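Local coordinates for protein Poly(A) ribonuclease POP2 (Saccharomyces cerevisiae, PDB 1UOC) that degrades poly(A) RNA from the 3' end in vitro and is probably a catalytic subunit of the CCR4-NOT mRNA deadenylase, here as its RNase D domain, at residues Tyr64-Met69 against Glu184-Trp189; Ser148-Met151 against Ser155-Trp158. All coordinates share one frame; numbering follows the deposited sequence.

Interaction 1: residues Tyr64-Met69 against Glu184-Trp189; sequences YHYQTM and EDFEWW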
# COMPACT_ATOMS: atom_id res chain seq x y z
N TYR A 64 -17.96 8.26 9.85
CA TYR A 64 -17.11 9.39 10.22
C TYR A 64 -15.77 9.25 9.51
O TYR A 64 -15.26 10.21 8.95
CB TYR A 64 -16.88 9.44 11.73
CG TYR A 64 -15.92 10.55 12.11
CD1 TYR A 64 -16.22 11.88 11.82
CD2 TYR A 64 -14.68 10.26 12.67
CE1 TYR A 64 -15.30 12.90 12.07
CE2 TYR A 64 -13.75 11.28 12.93
CZ TYR A 64 -14.07 12.60 12.62
OH TYR A 64 -13.16 13.61 12.84
N HIS A 65 -15.19 8.05 9.56
CA HIS A 65 -13.91 7.79 8.91
C HIS A 65 -13.99 8.07 7.41
O HIS A 65 -13.09 8.69 6.83
CB HIS A 65 -13.46 6.34 9.14
CG HIS A 65 -13.07 6.05 10.56
ND1 HIS A 65 -12.17 6.83 11.25
CD2 HIS A 65 -13.44 5.06 11.40
CE1 HIS A 65 -12.01 6.34 12.47
NE2 HIS A 65 -12.77 5.26 12.58
N TYR A 66 -15.07 7.61 6.78
CA TYR A 66 -15.25 7.82 5.35
C TYR A 66 -15.43 9.31 5.02
O TYR A 66 -14.88 9.79 4.03
CB TYR A 66 -16.46 7.04 4.84
CG TYR A 66 -16.96 7.56 3.52
CD1 TYR A 66 -16.19 7.44 2.36
CD2 TYR A 66 -18.15 8.28 3.45
CE1 TYR A 66 -16.59 8.05 1.17
CE2 TYR A 66 -18.56 8.88 2.27
CZ TYR A 66 -17.77 8.77 1.13
OH TYR A 66 -18.17 9.41 -0.03
N GLN A 67 -16.21 10.02 5.82
CA GLN A 67 -16.45 11.44 5.60
C GLN A 67 -15.21 12.28 5.84
O GLN A 67 -15.00 13.30 5.19
CB GLN A 67 -17.59 11.94 6.50
CG GLN A 67 -18.97 11.76 5.89
CD GLN A 67 -19.10 12.47 4.55
OE1 GLN A 67 -20.08 12.27 3.83
NE2 GLN A 67 -18.12 13.30 4.22
N THR A 68 -14.39 11.84 6.78
CA THR A 68 -13.15 12.52 7.12
C THR A 68 -12.20 12.35 5.95
O THR A 68 -11.46 13.27 5.59
CB THR A 68 -12.50 11.89 8.38
OG1 THR A 68 -13.35 12.08 9.51
CG2 THR A 68 -11.14 12.52 8.65
N MET A 69 -12.22 11.16 5.37
CA MET A 69 -11.35 10.85 4.25
C MET A 69 -11.79 11.56 2.98
O MET A 69 -10.96 12.07 2.23
CB MET A 69 -11.31 9.34 4.03
CG MET A 69 -10.46 8.90 2.84
SD MET A 69 -11.48 8.22 1.53
CE MET A 69 -11.87 9.64 0.60
N GLU A 184 -21.08 3.86 0.42
CA GLU A 184 -21.60 2.78 -0.41
C GLU A 184 -21.06 2.80 -1.85
O GLU A 184 -20.58 1.78 -2.35
CB GLU A 184 -23.14 2.86 -0.42
CG GLU A 184 -23.71 3.63 0.78
CD GLU A 184 -23.33 3.02 2.14
OE1 GLU A 184 -23.43 3.74 3.17
OE2 GLU A 184 -22.95 1.83 2.18
N ASP A 185 -21.12 3.96 -2.51
CA ASP A 185 -20.63 4.08 -3.88
C ASP A 185 -19.11 4.00 -3.94
O ASP A 185 -18.54 3.56 -4.95
CB ASP A 185 -21.10 5.41 -4.50
CG ASP A 185 -22.62 5.54 -4.54
OD1 ASP A 185 -23.12 6.47 -5.21
OD2 ASP A 185 -23.32 4.73 -3.90
N PHE A 186 -18.46 4.43 -2.87
CA PHE A 186 -17.00 4.37 -2.79
C PHE A 186 -16.59 2.91 -2.81
O PHE A 186 -15.74 2.49 -3.59
CB PHE A 186 -16.54 5.03 -1.48
CG PHE A 186 -15.10 4.77 -1.13
CD1 PHE A 186 -14.08 5.25 -1.94
CD2 PHE A 186 -14.77 4.10 0.04
CE1 PHE A 186 -12.74 5.07 -1.58
CE2 PHE A 186 -13.44 3.91 0.41
CZ PHE A 186 -12.42 4.40 -0.40
N GLU A 187 -17.22 2.12 -1.95
CA GLU A 187 -16.92 0.70 -1.88
C GLU A 187 -17.17 -0.01 -3.20
O GLU A 187 -16.42 -0.91 -3.58
CB GLU A 187 -17.74 0.05 -0.77
CG GLU A 187 -17.35 0.54 0.61
CD GLU A 187 -18.08 -0.19 1.73
OE1 GLU A 187 -17.69 -0.01 2.91
OE2 GLU A 187 -19.03 -0.93 1.45
N TRP A 188 -18.22 0.40 -3.91
CA TRP A 188 -18.54 -0.21 -5.19
C TRP A 188 -17.38 -0.02 -6.17
O TRP A 188 -16.91 -0.98 -6.76
CB TRP A 188 -19.81 0.42 -5.79
CG TRP A 188 -20.32 -0.32 -7.00
CD1 TRP A 188 -21.13 -1.42 -7.00
CD2 TRP A 188 -19.99 -0.07 -8.37
NE1 TRP A 188 -21.33 -1.87 -8.28
CE2 TRP A 188 -20.64 -1.06 -9.15
CE3 TRP A 188 -19.20 0.89 -9.03
CZ2 TRP A 188 -20.53 -1.12 -10.55
CZ3 TRP A 188 -19.08 0.83 -10.42
CH2 TRP A 188 -19.75 -0.17 -11.16
N TRP A 189 -16.91 1.21 -6.33
CA TRP A 189 -15.81 1.49 -7.24
C TRP A 189 -14.53 0.79 -6.83
O TRP A 189 -13.80 0.29 -7.69
CB TRP A 189 -15.56 3.00 -7.32
CG TRP A 189 -16.52 3.70 -8.21
CD1 TRP A 189 -17.65 4.38 -7.84
CD2 TRP A 189 -16.46 3.76 -9.64
NE1 TRP A 189 -18.30 4.86 -8.96
CE2 TRP A 189 -17.59 4.49 -10.08
CE3 TRP A 189 -15.57 3.25 -10.60
CZ2 TRP A 189 -17.85 4.74 -11.44
CZ3 TRP A 189 -15.83 3.50 -11.96
CH2 TRP A 189 -16.96 4.23 -12.36

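Interaction 2: residues Ser148-Met151 against Ser155-Trp158; sequences SGLM and SVTW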
# COMPACT_ATOMS: atom_id res chain seq x y z
N SER A 148 -1.49 -1.41 -16.36
CA SER A 148 -0.45 -2.33 -15.91
C SER A 148 -0.90 -3.78 -15.79
O SER A 148 -0.07 -4.70 -15.82
CB SER A 148 0.11 -1.87 -14.56
OG SER A 148 -0.88 -1.99 -13.55
N GLY A 149 -2.20 -3.99 -15.65
CA GLY A 149 -2.70 -5.34 -15.48
C GLY A 149 -2.95 -5.63 -14.01
O GLY A 149 -3.41 -6.70 -13.66
N LEU A 150 -2.66 -4.67 -13.15
CA LEU A 150 -2.88 -4.85 -11.71
C LEU A 150 -4.32 -4.55 -11.28
O LEU A 150 -4.77 -5.04 -10.24
CB LEU A 150 -1.93 -3.96 -10.90
CG LEU A 150 -0.43 -4.26 -10.91
CD1 LEU A 150 0.31 -3.31 -10.01
CD2 LEU A 150 -0.22 -5.66 -10.44
N MET A 151 -5.02 -3.74 -12.08
CA MET A 151 -6.40 -3.35 -11.78
C MET A 151 -7.47 -4.17 -12.49
O MET A 151 -7.24 -4.73 -13.55
CB MET A 151 -6.61 -1.87 -12.13
CG MET A 151 -5.49 -0.93 -11.71
SD MET A 151 -5.06 -1.06 -9.98
CE MET A 151 -6.51 -0.41 -9.18
N SER A 155 -7.29 -12.08 -10.40
CA SER A 155 -6.19 -13.02 -10.24
C SER A 155 -5.04 -12.28 -9.53
O SER A 155 -4.01 -12.87 -9.21
CB SER A 155 -5.72 -13.59 -11.59
OG SER A 155 -5.21 -12.59 -12.45
N VAL A 156 -5.25 -10.99 -9.30
CA VAL A 156 -4.29 -10.13 -8.62
C VAL A 156 -4.89 -9.80 -7.25
O VAL A 156 -6.03 -9.35 -7.14
CB VAL A 156 -4.04 -8.82 -9.40
CG1 VAL A 156 -3.20 -7.86 -8.56
CG2 VAL A 156 -3.32 -9.12 -10.70
N THR A 157 -4.09 -10.02 -6.21
CA THR A 157 -4.51 -9.78 -4.83
C THR A 157 -3.81 -8.54 -4.28
O THR A 157 -2.58 -8.49 -4.21
CB THR A 157 -4.14 -10.99 -3.95
OG1 THR A 157 -4.81 -12.15 -4.44
CG2 THR A 157 -4.54 -10.75 -2.50
N TRP A 158 -4.58 -7.52 -3.91
CA TRP A 158 -3.98 -6.31 -3.35
C TRP A 158 -3.90 -6.40 -1.84
O TRP A 158 -4.81 -6.91 -1.19
CB TRP A 158 -4.79 -5.07 -3.73
CG TRP A 158 -4.54 -4.57 -5.14
CD1 TRP A 158 -5.15 -5.00 -6.28
CD2 TRP A 158 -3.64 -3.54 -5.53
NE1 TRP A 158 -4.68 -4.29 -7.36
CE2 TRP A 158 -3.75 -3.38 -6.93
CE3 TRP A 158 -2.73 -2.72 -4.83
CZ2 TRP A 158 -3.00 -2.44 -7.64
CZ3 TRP A 158 -1.98 -1.78 -5.54
CH2 TRP A 158 -2.11 -1.65 -6.94

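Interaction 1: residues Tyr64-Met69 against Glu184-Trp189
Y66 and F186 both hold CG anti to the backbone N (chi1 161° and 167°), which sends each ring out from its helix into the space between 64-69 and 184-189. The two side chains slide past one another in opposite directions, and CE1 of Y66 comes to rest 4.0 Å from CB of F186. Because each ring passes beside the other, their centroids stay 6.0 Å apart and their planes meet at 33°, an oblique pairing. M69, one helical turn on from Y66, repeats the extended first torsion and brings SD within 4.4 Å of CZ of F186. This is a Met-aromatic contact, with the sulfur 4.9 Å from the ring centroid in an oblique approach. F186 is thus met near its root by an aromatic carbon and at its far end by a sulfur, and no hydrogen bond crosses the gap. Aromatic rings suit this spacing, since the nearest CA atoms, those of Y66 and F186, are 9.0 Å apart, and long side chains are needed to bridge them. The unbranched methionine adds a flexible, polarisable end that can settle against a ring. All three residues are buried, although only 121 Å² is covered between the segments themselves; other parts of the fold help to enclose them. Y283 packs on Y66, while M179 and Y165, the latter from helix 165-174, reach M69, so helices 61-73 and 183-193 meet beside helix 165-174 at the periphery of the nuclease domain.

Interaction 2: residues Ser148-Met151 against Ser155-Trp158
L150 meets W158 and V156 through CB and both methyls. CB lies 3.8 Å from CZ2 of W158; CG only carries the methyls, CD1 facing that same ring carbon at 4.2 Å and CD2 turning to CG1 of V156. CG points away from the carbonyl carbon (chi1 -68°), consistent with the indole reaching the oxygen: NE1 of W158 donates to O of L150 (3.0 Å, N-H...O 155°) from above the carbonyl plane. M151, bent at chi2 and chi3, brings SD 3.4 Å from CZ2 of W158, an oblique Met-aromatic contact. Just after helix 138-146, OG of S148 accepts from N of L150, an ST turn; the positive phi of G149 would jam a CB against O of S148. An alanine in place of W158 is likely to leave the L150 carbonyl without this donor and open a gap beside M151. Tryptophan suits, supplying both a broad apolar surface and an N-H. Strand 157-160 lies between 40-48 and 197-199 in the central sheet of the DEDD (RNase H-like) fold, near the predicted metal-binding D166. Apolar packing thus joins this loop to the residues leading into and starting the strand, and one directed bond gives the carbonyl of buried L150 a donor.

Both contacts are buried, but interaction 2 lies nearer the middle of the domain, its centre about 13 Å from the chain centre against 18 Å for interaction 1. They share no helix or strand: interaction 1 joins two helices far apart in sequence, whereas interaction 2 closes a short turn leading into an inner strand of the mixed sheet. Along the chain, interaction 2 is nested within the span closed by interaction 1. Each includes a methionine sulfur beside an aromatic ring, yet the helix pair relies on apolar packing alone, while the turn, outside regular helix or strand on its first side, adds an indole-to-carbonyl hydrogen bond.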